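Local coordinates for protein alanine glyoxylate transaminase (Thermococcus litoralis, PDB 2ZC0) that probably transfers the amino group of alanine to glyoxylate, using pyridoxal 5'-phosphate as cofactor, at residues T244-V248 / L249-F253; T215-N218 / F219-Y222; S283-I286 / A287-Y290. All coordinates share one frame; numbering follows the deposited sequence.

Contact 1 (T244-V248 / L249-F253); sequences TLSKV and LGTGF. With PMP (4'-deoxy-4'-aminopyridoxal-5'-phosphate), chain F.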
ATOM      1  N   THR A 244      19.014  19.584 -11.890  1.00 39.13           N
ATOM      2  CA  THR A 244      20.180  19.549 -11.031  1.00 39.66           C
ATOM      3  C   THR A 244      21.368  20.287 -11.624  1.00 39.23           C
ATOM      4  O   THR A 244      21.432  20.524 -12.833  1.00 37.15           O
ATOM      5  CB  THR A 244      20.588  18.089 -10.730  1.00 40.66           C
ATOM      6  OG1 THR A 244      21.803  18.084  -9.977  1.00 43.21           O
ATOM      7  CG2 THR A 244      20.769  17.301 -12.009  1.00 40.19           C
ATOM      8  N   LEU A 245      22.291  20.666 -10.746  1.00 39.07           N
ATOM      9  CA  LEU A 245      23.513  21.369 -11.120  1.00 39.58           C
ATOM     10  C   LEU A 245      24.687  20.407 -11.018  1.00 40.43           C
ATOM     11  O   LEU A 245      25.838  20.801 -11.213  1.00 40.02           O
ATOM     12  CB  LEU A 245      23.778  22.542 -10.172  1.00 41.59           C
ATOM     13  CG  LEU A 245      23.314  23.960 -10.507  1.00 43.41           C
ATOM     14  CD1 LEU A 245      23.728  24.881  -9.370  1.00 43.56           C
ATOM     15  CD2 LEU A 245      23.941  24.431 -11.819  1.00 43.61           C
ATOM     16  N   SER A 246      24.395  19.148 -10.704  1.00 40.75           N
ATOM     17  CA  SER A 246      25.441  18.151 -10.555  1.00 42.13           C
ATOM     18  C   SER A 246      26.392  18.056 -11.759  1.00 42.68           C
ATOM     19  O   SER A 246      27.596  17.914 -11.578  1.00 41.93           O
ATOM     20  CB  SER A 246      24.827  16.777 -10.240  1.00 42.91           C
ATOM     21  OG  SER A 246      24.003  16.318 -11.293  1.00 47.61           O
ATOM     22  N   LYS A 247      25.869  18.159 -12.980  1.00 43.95           N
ATOM     23  CA  LYS A 247      26.733  18.068 -14.159  1.00 46.65           C
ATOM     24  C   LYS A 247      27.467  19.373 -14.460  1.00 47.45           C
ATOM     25  O   LYS A 247      28.237  19.448 -15.413  1.00 48.50           O
ATOM     26  CB  LYS A 247      25.928  17.644 -15.392  1.00 45.39           C
ATOM     27  CG  LYS A 247      25.022  16.443 -15.153  1.00 47.10           C
ATOM     28  CD  LYS A 247      25.803  15.250 -14.633  1.00 49.53           C
ATOM     29  CE  LYS A 247      24.892  14.303 -13.861  1.00 54.38           C
ATOM     30  NZ  LYS A 247      23.756  13.805 -14.686  1.00 55.25           N
ATOM     31  N   VAL A 248      27.226  20.392 -13.643  1.00 46.76           N
ATOM     32  CA  VAL A 248      27.859  21.685 -13.832  1.00 45.90           C
ATOM     33  C   VAL A 248      28.784  22.015 -12.666  1.00 47.17           C
ATOM     34  O   VAL A 248      29.997  22.166 -12.837  1.00 47.19           O
ATOM     35  CB  VAL A 248      26.802  22.808 -13.946  1.00 47.86           C
ATOM     36  CG1 VAL A 248      27.480  24.171 -14.035  1.00 45.77           C
ATOM     37  CG2 VAL A 248      25.909  22.566 -15.160  1.00 46.35           C
ATOM     38  N   LEU A 249      28.201  22.124 -11.476  1.00 47.30           N
ATOM     39  CA  LEU A 249      28.952  22.456 -10.276  1.00 46.24           C
ATOM     40  C   LEU A 249      29.736  21.257  -9.756  1.00 46.05           C
ATOM     41  O   LEU A 249      30.843  21.395  -9.237  1.00 45.51           O
ATOM     42  CB  LEU A 249      27.991  22.959  -9.196  1.00 46.27           C
ATOM     43  CG  LEU A 249      28.605  23.369  -7.854  1.00 50.37           C
ATOM     44  CD1 LEU A 249      29.450  24.640  -8.029  1.00 49.27           C
ATOM     45  CD2 LEU A 249      27.483  23.611  -6.845  1.00 49.56           C
ATOM     46  N   GLY A 250      29.161  20.074  -9.911  1.00 45.14           N
ATOM     47  CA  GLY A 250      29.805  18.876  -9.416  1.00 45.11           C
ATOM     48  C   GLY A 250      28.732  17.901  -8.973  1.00 45.90           C
ATOM     49  O   GLY A 250      27.809  18.243  -8.237  1.00 45.98           O
ATOM     50  N   THR A 251      28.870  16.670  -9.431  1.00 45.38           N
ATOM     51  CA  THR A 251      27.925  15.615  -9.140  1.00 44.63           C
ATOM     52  C   THR A 251      27.836  15.179  -7.661  1.00 43.05           C
ATOM     53  O   THR A 251      26.834  14.599  -7.253  1.00 42.43           O
ATOM     54  CB  THR A 251      28.263  14.421 -10.036  1.00 43.33           C
ATOM     55  OG1 THR A 251      27.059  13.815 -10.512  1.00 47.00           O
ATOM     56  CG2 THR A 251      29.091  13.428  -9.295  1.00 41.86           C
ATOM     57  N   GLY A 252      28.864  15.473  -6.866  1.00 40.91           N
ATOM     58  CA  GLY A 252      28.850  15.080  -5.465  1.00 39.68           C
ATOM     59  C   GLY A 252      28.319  16.101  -4.454  1.00 39.96           C
ATOM     60  O   GLY A 252      28.283  15.814  -3.258  1.00 36.64           O
ATOM     61  N   PHE A 253      27.908  17.280  -4.928  1.00 37.39           N
ATOM     62  CA  PHE A 253      27.389  18.332  -4.056  1.00 37.88           C
ATOM     63  C   PHE A 253      25.933  18.045  -3.658  1.00 36.70           C
ATOM     64  O   PHE A 253      25.440  18.542  -2.647  1.00 35.79           O
ATOM     65  CB  PHE A 253      27.498  19.715  -4.739  1.00 37.77           C
ATOM     66  CG  PHE A 253      28.909  20.265  -4.791  1.00 38.80           C
ATOM     67  CD1 PHE A 253      29.536  20.724  -3.632  1.00 36.99           C
ATOM     68  CD2 PHE A 253      29.625  20.278  -5.988  1.00 37.89           C
ATOM     69  CE1 PHE A 253      30.863  21.185  -3.662  1.00 38.71           C
ATOM     70  CE2 PHE A 253      30.952  20.737  -6.030  1.00 39.67           C
ATOM     71  CZ  PHE A 253      31.572  21.191  -4.861  1.00 38.94           C
TER
HETATM   72  N1  PMP F 409      18.595  12.252 -14.046  1.00 61.96           N
HETATM   73  C2  PMP F 409      19.381  11.640 -14.960  1.00 61.40           C
HETATM   74  C2A PMP F 409      18.756  11.356 -16.328  1.00 59.78           C
HETATM   75  C3  PMP F 409      20.725  11.288 -14.663  1.00 60.96           C
HETATM   76  O3  PMP F 409      21.500  10.658 -15.626  1.00 59.18           O
HETATM   77  C4  PMP F 409      21.249  11.586 -13.349  1.00 61.56           C
HETATM   78  C4A PMP F 409      22.707  11.203 -13.035  1.00 61.44           C
HETATM   79  N4A PMP F 409      22.832  10.232 -11.948  1.00 66.22           N
HETATM   80  C5  PMP F 409      20.307  12.282 -12.346  1.00 60.83           C
HETATM   81  C6  PMP F 409      18.986  12.588 -12.754  1.00 61.04           C
HETATM   82  C5A PMP F 409      20.740  12.659 -10.917  1.00 58.98           C
HETATM   83  O4P PMP F 409      21.533  13.430 -10.980  1.00 56.06           O
HETATM   84  P   PMP F 409      21.997  13.940  -9.458  1.00 48.16           P
HETATM   85  O1P PMP F 409      21.594  15.722  -8.951  1.00 57.73           O
HETATM   86  O2P PMP F 409      23.903  13.803  -9.461  1.00 56.02           O
HETATM   87  O3P PMP F 409      21.362  12.885  -8.125  1.00 56.25           O
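L245 meets L249 and S246 meets T251 where the chain curls back on itself beside the cofactor phosphate. First, T244 OG1 is hydrogen-bonded to PMP O1P at 2.6 Å and also to I255 O. The torsion chi1 of 175° sets this oxygen opposite the backbone N of T244. The same OG1 accepts from S246 N at 2.9 Å, which makes an ST turn. Next, L245 O takes two backbone N-H groups, V248 N at 2.8 Å and L249 N at 2.7 Å. The L249 N-H lies almost on the line of the carbonyl, with a C=O...N angle of 169°. L245 CB and L249 CB also pack loosely, 4.3 Å apart. S246 CB presses close on T251 CA, at 3.5 Å. S246 OG makes a weak bond to PMP O2P. A second, from T251 OG1, is weak and doubtful. K247 bends past T251 to the cofactor, and its NZ stands 3.3 Å from PMP C4A. That NZ is hydrogen-bonded to Y217 OH. V248 turns to Y290 of helix 281-292. Past it, G250 has backbone angles that call for glycine, since a CB would jam against the carbonyl O of L249. K247 is probably the lysine that forms the Schiff base. The loop after strand 239-244, with serine and threonine hydroxyls at the phosphate and K247 at C4A, fits the cofactor site of fold-type I aminotransferases.

Contact 2 (T215-N218 / F219-Y222); sequences TAYN and FMRY. With PMP (4'-deoxy-4'-aminopyridoxal-5'-phosphate), chain F.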
ATOM      1  N   THR A 215      15.814  17.397 -16.594  1.00 35.58           N
ATOM      2  CA  THR A 215      16.702  18.375 -17.223  1.00 34.65           C
ATOM      3  C   THR A 215      18.166  18.239 -16.785  1.00 36.24           C
ATOM      4  O   THR A 215      18.920  19.219 -16.776  1.00 36.53           O
ATOM      5  CB  THR A 215      16.241  19.810 -16.875  1.00 35.65           C
ATOM      6  OG1 THR A 215      16.312  19.997 -15.449  1.00 36.61           O
ATOM      7  CG2 THR A 215      14.820  20.042 -17.338  1.00 30.07           C
ATOM      8  N   ALA A 216      18.563  17.026 -16.421  1.00 36.13           N
ATOM      9  CA  ALA A 216      19.927  16.771 -15.972  1.00 37.92           C
ATOM     10  C   ALA A 216      21.021  17.215 -16.949  1.00 38.55           C
ATOM     11  O   ALA A 216      22.082  17.673 -16.526  1.00 40.48           O
ATOM     12  CB  ALA A 216      20.099  15.286 -15.648  1.00 37.16           C
ATOM     13  N   TYR A 217      20.775  17.105 -18.249  1.00 40.39           N
ATOM     14  CA  TYR A 217      21.794  17.482 -19.226  1.00 40.69           C
ATOM     15  C   TYR A 217      21.474  18.696 -20.088  1.00 43.19           C
ATOM     16  O   TYR A 217      22.092  18.892 -21.138  1.00 44.80           O
ATOM     17  CB  TYR A 217      22.106  16.270 -20.118  1.00 38.86           C
ATOM     18  CG  TYR A 217      22.496  15.054 -19.307  1.00 36.81           C
ATOM     19  CD1 TYR A 217      21.559  14.059 -19.004  1.00 36.13           C
ATOM     20  CD2 TYR A 217      23.768  14.960 -18.733  1.00 33.56           C
ATOM     21  CE1 TYR A 217      21.874  13.007 -18.137  1.00 34.56           C
ATOM     22  CE2 TYR A 217      24.094  13.919 -17.868  1.00 35.15           C
ATOM     23  CZ  TYR A 217      23.141  12.948 -17.570  1.00 35.95           C
ATOM     24  OH  TYR A 217      23.464  11.952 -16.677  1.00 35.99           O
ATOM     25  N   ASN A 218      20.535  19.523 -19.645  1.00 43.50           N
ATOM     26  CA  ASN A 218      20.143  20.704 -20.409  1.00 44.68           C
ATOM     27  C   ASN A 218      21.262  21.698 -20.573  1.00 46.97           C
ATOM     28  O   ASN A 218      21.224  22.542 -21.465  1.00 49.42           O
ATOM     29  CB  ASN A 218      18.949  21.391 -19.741  1.00 41.83           C
ATOM     30  CG  ASN A 218      17.676  20.635 -19.964  1.00 39.81           C
ATOM     31  OD1 ASN A 218      17.706  19.415 -20.134  1.00 41.91           O
ATOM     32  ND2 ASN A 218      16.552  21.334 -19.969  1.00 33.78           N
ATOM     33  N   PHE A 219      22.262  21.594 -19.709  1.00 48.47           N
ATOM     34  CA  PHE A 219      23.386  22.503 -19.765  1.00 50.06           C
ATOM     35  C   PHE A 219      24.644  21.862 -20.334  1.00 51.07           C
ATOM     36  O   PHE A 219      25.724  22.434 -20.258  1.00 52.60           O
ATOM     37  CB  PHE A 219      23.629  23.092 -18.375  1.00 49.61           C
ATOM     38  CG  PHE A 219      22.415  23.771 -17.804  1.00 50.65           C
ATOM     39  CD1 PHE A 219      21.667  23.161 -16.800  1.00 51.82           C
ATOM     40  CD2 PHE A 219      21.978  24.986 -18.319  1.00 50.93           C
ATOM     41  CE1 PHE A 219      20.498  23.752 -16.321  1.00 52.26           C
ATOM     42  CE2 PHE A 219      20.810  25.585 -17.848  1.00 53.36           C
ATOM     43  CZ  PHE A 219      20.068  24.964 -16.847  1.00 52.50           C
ATOM     44  N   MET A 220      24.505  20.668 -20.900  1.00 51.56           N
ATOM     45  CA  MET A 220      25.642  20.003 -21.531  1.00 52.79           C
ATOM     46  C   MET A 220      25.291  19.759 -22.990  1.00 53.30           C
ATOM     47  O   MET A 220      25.568  18.687 -23.521  1.00 53.64           O
ATOM     48  CB  MET A 220      25.965  18.657 -20.881  1.00 53.72           C
ATOM     49  CG  MET A 220      26.345  18.728 -19.419  1.00 55.79           C
ATOM     50  SD  MET A 220      27.592  17.494 -19.031  1.00 60.27           S
ATOM     51  CE  MET A 220      26.816  16.053 -19.618  1.00 56.59           C
ATOM     52  N   ARG A 221      24.651  20.744 -23.617  1.00 54.67           N
ATOM     53  CA  ARG A 221      24.274  20.651 -25.025  1.00 56.81           C
ATOM     54  C   ARG A 221      25.441  21.148 -25.861  1.00 57.42           C
ATOM     55  O   ARG A 221      26.210  22.000 -25.415  1.00 57.56           O
ATOM     56  CB  ARG A 221      23.040  21.504 -25.330  1.00 56.95           C
ATOM     57  CG  ARG A 221      21.830  20.699 -25.771  1.00 60.59           C
ATOM     58  CD  ARG A 221      20.873  21.547 -26.590  1.00 63.68           C
ATOM     59  NE  ARG A 221      20.489  22.759 -25.875  1.00 67.12           N
ATOM     60  CZ  ARG A 221      20.459  23.968 -26.423  1.00 67.37           C
ATOM     61  NH1 ARG A 221      20.098  25.015 -25.692  1.00 67.03           N
ATOM     62  NH2 ARG A 221      20.793  24.128 -27.699  1.00 66.97           N
ATOM     63  N   TYR A 222      25.570  20.631 -27.078  1.00 58.25           N
ATOM     64  CA  TYR A 222      26.675  21.036 -27.933  1.00 58.95           C
ATOM     65  C   TYR A 222      26.259  21.606 -29.286  1.00 61.08           C
ATOM     66  O   TYR A 222      26.803  22.619 -29.725  1.00 60.55           O
ATOM     67  CB  TYR A 222      27.620  19.844 -28.157  1.00 56.57           C
ATOM     68  CG  TYR A 222      28.013  19.120 -26.882  1.00 55.18           C
ATOM     69  CD1 TYR A 222      27.852  17.738 -26.761  1.00 54.73           C
ATOM     70  CD2 TYR A 222      28.523  19.816 -25.789  1.00 52.86           C
ATOM     71  CE1 TYR A 222      28.186  17.068 -25.576  1.00 51.10           C
ATOM     72  CE2 TYR A 222      28.858  19.157 -24.609  1.00 53.19           C
ATOM     73  CZ  TYR A 222      28.684  17.790 -24.510  1.00 51.94           C
ATOM     74  OH  TYR A 222      29.006  17.162 -23.331  1.00 52.80           O
TER
HETATM   75  N1  PMP F 409      18.595  12.252 -14.046  1.00 61.96           N
HETATM   76  C2  PMP F 409      19.381  11.640 -14.960  1.00 61.40           C
HETATM   77  C2A PMP F 409      18.756  11.356 -16.328  1.00 59.78           C
HETATM   78  C3  PMP F 409      20.725  11.288 -14.663  1.00 60.96           C
HETATM   79  O3  PMP F 409      21.500  10.658 -15.626  1.00 59.18           O
HETATM   80  C4  PMP F 409      21.249  11.586 -13.349  1.00 61.56           C
HETATM   81  C4A PMP F 409      22.707  11.203 -13.035  1.00 61.44           C
HETATM   82  N4A PMP F 409      22.832  10.232 -11.948  1.00 66.22           N
HETATM   83  C5  PMP F 409      20.307  12.282 -12.346  1.00 60.83           C
HETATM   84  C6  PMP F 409      18.986  12.588 -12.754  1.00 61.04           C
HETATM   85  C5A PMP F 409      20.740  12.659 -10.917  1.00 58.98           C
HETATM   86  O4P PMP F 409      21.533  13.430 -10.980  1.00 56.06           O
HETATM   87  P   PMP F 409      21.997  13.940  -9.458  1.00 48.16           P
HETATM   88  O1P PMP F 409      21.594  15.722  -8.951  1.00 57.73           O
HETATM   89  O2P PMP F 409      23.903  13.803  -9.461  1.00 56.02           O
HETATM   90  O3P PMP F 409      21.362  12.885  -8.125  1.00 56.25           O
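The methyl of M220 meets the Y217 ring at its edge, near the ring plane, not over a face. M220 CE lies 3.4 Å from Y217 CD2, a close approach. The two side chains run side by side and point the same way. Bends at chi2 (-145°) and chi3 (-54°) bring the M220 methyl in to the ring. In the backbone, M220 N bonds to Y217 O at 3.0 Å and closes a type I turn. The donor stands well above the carbonyl plane. A216 CB sits over one face of the Y217 ring, offset toward the rim, and is 3.7 Å from PMP N1. Y217 OH and PMP O3 share a hydrogen bond of 2.6 Å, in which either may donate. The same hydroxyl also bonds K247 NZ. With a phenylalanine here the hydroxyl is gone, and PMP O3 and K247 NZ would probably each lose a polar partner. N218 CB lies over one face of the F219 ring, while N218 ND2 bonds to D92. The loop follows strand 210-214, and T215 pairs by backbone with A242 of strand 239-244. F219 meets F87 of helix 78-91, M220 bonds by backbone to G334 just before strand 336-340, and Y222 packs on helix 295-322.

Contact 3 (S283-I286 / A287-Y290); sequences SQYI and ALEY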
ATOM      1  N   SER A 283      26.745  23.145   0.137  1.00 42.57           N
ATOM      2  CA  SER A 283      26.540  22.995  -1.295  1.00 40.92           C
ATOM      3  C   SER A 283      25.627  24.084  -1.828  1.00 42.45           C
ATOM      4  O   SER A 283      25.800  24.558  -2.954  1.00 41.59           O
ATOM      5  CB  SER A 283      25.940  21.630  -1.612  1.00 39.83           C
ATOM      6  OG  SER A 283      26.752  20.586  -1.107  1.00 40.65           O
ATOM      7  N   GLN A 284      24.655  24.486  -1.019  1.00 42.52           N
ATOM      8  CA  GLN A 284      23.723  25.517  -1.453  1.00 42.78           C
ATOM      9  C   GLN A 284      24.436  26.866  -1.560  1.00 42.77           C
ATOM     10  O   GLN A 284      24.295  27.578  -2.553  1.00 42.24           O
ATOM     11  CB  GLN A 284      22.537  25.618  -0.483  1.00 43.61           C
ATOM     12  CG  GLN A 284      21.613  24.392  -0.443  1.00 42.20           C
ATOM     13  CD  GLN A 284      20.364  24.655   0.376  1.00 39.93           C
ATOM     14  OE1 GLN A 284      20.089  23.961   1.368  1.00 41.13           O
ATOM     15  NE2 GLN A 284      19.596  25.666  -0.031  1.00 36.67           N
ATOM     16  N   TYR A 285      25.207  27.212  -0.537  1.00 43.02           N
ATOM     17  CA  TYR A 285      25.930  28.473  -0.535  1.00 44.64           C
ATOM     18  C   TYR A 285      27.014  28.497  -1.615  1.00 45.11           C
ATOM     19  O   TYR A 285      27.195  29.510  -2.291  1.00 45.68           O
ATOM     20  CB  TYR A 285      26.505  28.741   0.862  1.00 42.51           C
ATOM     21  CG  TYR A 285      25.502  29.418   1.771  1.00 42.20           C
ATOM     22  CD1 TYR A 285      25.061  30.708   1.496  1.00 40.93           C
ATOM     23  CD2 TYR A 285      24.959  28.758   2.876  1.00 42.73           C
ATOM     24  CE1 TYR A 285      24.103  31.331   2.286  1.00 40.48           C
ATOM     25  CE2 TYR A 285      23.994  29.372   3.679  1.00 41.37           C
ATOM     26  CZ  TYR A 285      23.572  30.662   3.371  1.00 42.03           C
ATOM     27  OH  TYR A 285      22.603  31.286   4.128  1.00 43.85           O
ATOM     28  N   ILE A 286      27.714  27.378  -1.788  1.00 44.29           N
ATOM     29  CA  ILE A 286      28.738  27.286  -2.821  1.00 43.43           C
ATOM     30  C   ILE A 286      28.084  27.570  -4.178  1.00 43.84           C
ATOM     31  O   ILE A 286      28.632  28.307  -5.004  1.00 43.83           O
ATOM     32  CB  ILE A 286      29.384  25.882  -2.874  1.00 43.56           C
ATOM     33  CG1 ILE A 286      30.316  25.668  -1.679  1.00 42.44           C
ATOM     34  CG2 ILE A 286      30.175  25.718  -4.172  1.00 44.77           C
ATOM     35  CD1 ILE A 286      31.057  24.339  -1.731  1.00 36.78           C
ATOM     36  N   ALA A 287      26.913  26.976  -4.398  1.00 44.75           N
ATOM     37  CA  ALA A 287      26.156  27.140  -5.640  1.00 44.98           C
ATOM     38  C   ALA A 287      25.623  28.559  -5.796  1.00 45.35           C
ATOM     39  O   ALA A 287      25.489  29.065  -6.912  1.00 45.09           O
ATOM     40  CB  ALA A 287      24.987  26.146  -5.679  1.00 43.56           C
ATOM     41  N   LEU A 288      25.306  29.188  -4.667  1.00 46.68           N
ATOM     42  CA  LEU A 288      24.787  30.548  -4.668  1.00 47.53           C
ATOM     43  C   LEU A 288      25.845  31.533  -5.157  1.00 49.59           C
ATOM     44  O   LEU A 288      25.555  32.405  -5.978  1.00 49.22           O
ATOM     45  CB  LEU A 288      24.327  30.945  -3.265  1.00 46.18           C
ATOM     46  CG  LEU A 288      23.835  32.387  -3.118  1.00 44.41           C
ATOM     47  CD1 LEU A 288      22.678  32.649  -4.074  1.00 43.58           C
ATOM     48  CD2 LEU A 288      23.417  32.628  -1.685  1.00 45.22           C
ATOM     49  N   GLU A 289      27.065  31.398  -4.641  1.00 50.39           N
ATOM     50  CA  GLU A 289      28.167  32.268  -5.040  1.00 51.63           C
ATOM     51  C   GLU A 289      28.579  31.969  -6.471  1.00 51.10           C
ATOM     52  O   GLU A 289      28.828  32.877  -7.259  1.00 50.34           O
ATOM     53  CB  GLU A 289      29.375  32.076  -4.121  1.00 53.21           C
ATOM     54  CG  GLU A 289      29.265  32.814  -2.802  1.00 58.28           C
ATOM     55  CD  GLU A 289      28.970  34.291  -2.997  1.00 59.82           C
ATOM     56  OE1 GLU A 289      29.728  34.962  -3.729  1.00 58.65           O
ATOM     57  OE2 GLU A 289      27.975  34.776  -2.417  1.00 62.07           O
ATOM     58  N   TYR A 290      28.656  30.684  -6.797  1.00 51.30           N
ATOM     59  CA  TYR A 290      29.025  30.253  -8.135  1.00 50.19           C
ATOM     60  C   TYR A 290      28.153  30.991  -9.146  1.00 52.38           C
ATOM     61  O   TYR A 290      28.648  31.555 -10.122  1.00 51.82           O
ATOM     62  CB  TYR A 290      28.805  28.751  -8.262  1.00 48.70           C
ATOM     63  CG  TYR A 290      29.110  28.181  -9.626  1.00 48.09           C
ATOM     64  CD1 TYR A 290      30.378  27.682  -9.930  1.00 47.76           C
ATOM     65  CD2 TYR A 290      28.128  28.128 -10.612  1.00 47.02           C
ATOM     66  CE1 TYR A 290      30.654  27.142 -11.184  1.00 48.59           C
ATOM     67  CE2 TYR A 290      28.396  27.593 -11.869  1.00 48.84           C
ATOM     68  CZ  TYR A 290      29.660  27.104 -12.148  1.00 48.21           C
ATOM     69  OH  TYR A 290      29.928  26.588 -13.392  1.00 46.75           O
TER
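A287 CB lies 3.3 Å from S283 O, as Y290 CB does from I286 O. These residues form the tightly packed side of this stretch of helix, where I286 meets A58 of helix 51-64 and A287 meets L249. The Y290 ring is thrown outward because CG stands opposite the backbone N (chi1 178°). It touches L54 of helix 51-64 and F296 and H300 of helix 295-322. S283 OG is also engaged, bonded to F253 O, and S283 packs on I282 of the second subunit. The backbone is regular alpha-helix, part of helix 281-292, with four successive bonds from each N-H to the carbonyl four residues back. A287 N to S283 O, E289 N to Y285 O and Y290 N to I286 O are each 3.0 Å. L288 N to Q284 O is shorter, at 2.8 Å, but bent, with an angle of 137° at the hydrogen. The other part is looser. Y285 and L288 lie side by side and point the same way, yet Y285 CD1 and L288 CD2 come no closer than 4.1 Å. The L288 methyl approaches the ring obliquely. Y285 OH has its own partner in K67 NZ, and L288 leans on E79 and E83 of helix 78-91. E289 is partly exposed. Its chain kinks at chi2, and OE1 has a long, weak ion pair with R293.

All three contacts are largely buried, but contacts 1 and 2 line the cofactor pocket, while contact 3 lies further out, its centre 21 Å from that of the chain. Contacts 1 and 2 are loops after neighbouring parallel strands, 239-244 and 210-214. Contact 1 meets the phosphate with hydroxyls and C4A with K247; contact 2 meets the ring with the A216 methyl and O3 with the Y217 hydroxyl. They also pack on each other, V248 on F219 and K247 on M220. Contact 3 is plain helix, held by backbone bonds and apolar packing. It backs contact 1, with L249 on Y290, F253 on I286 and a hydrogen bond from S283 OG to F253 O. Contacts 2 and 3 do not touch.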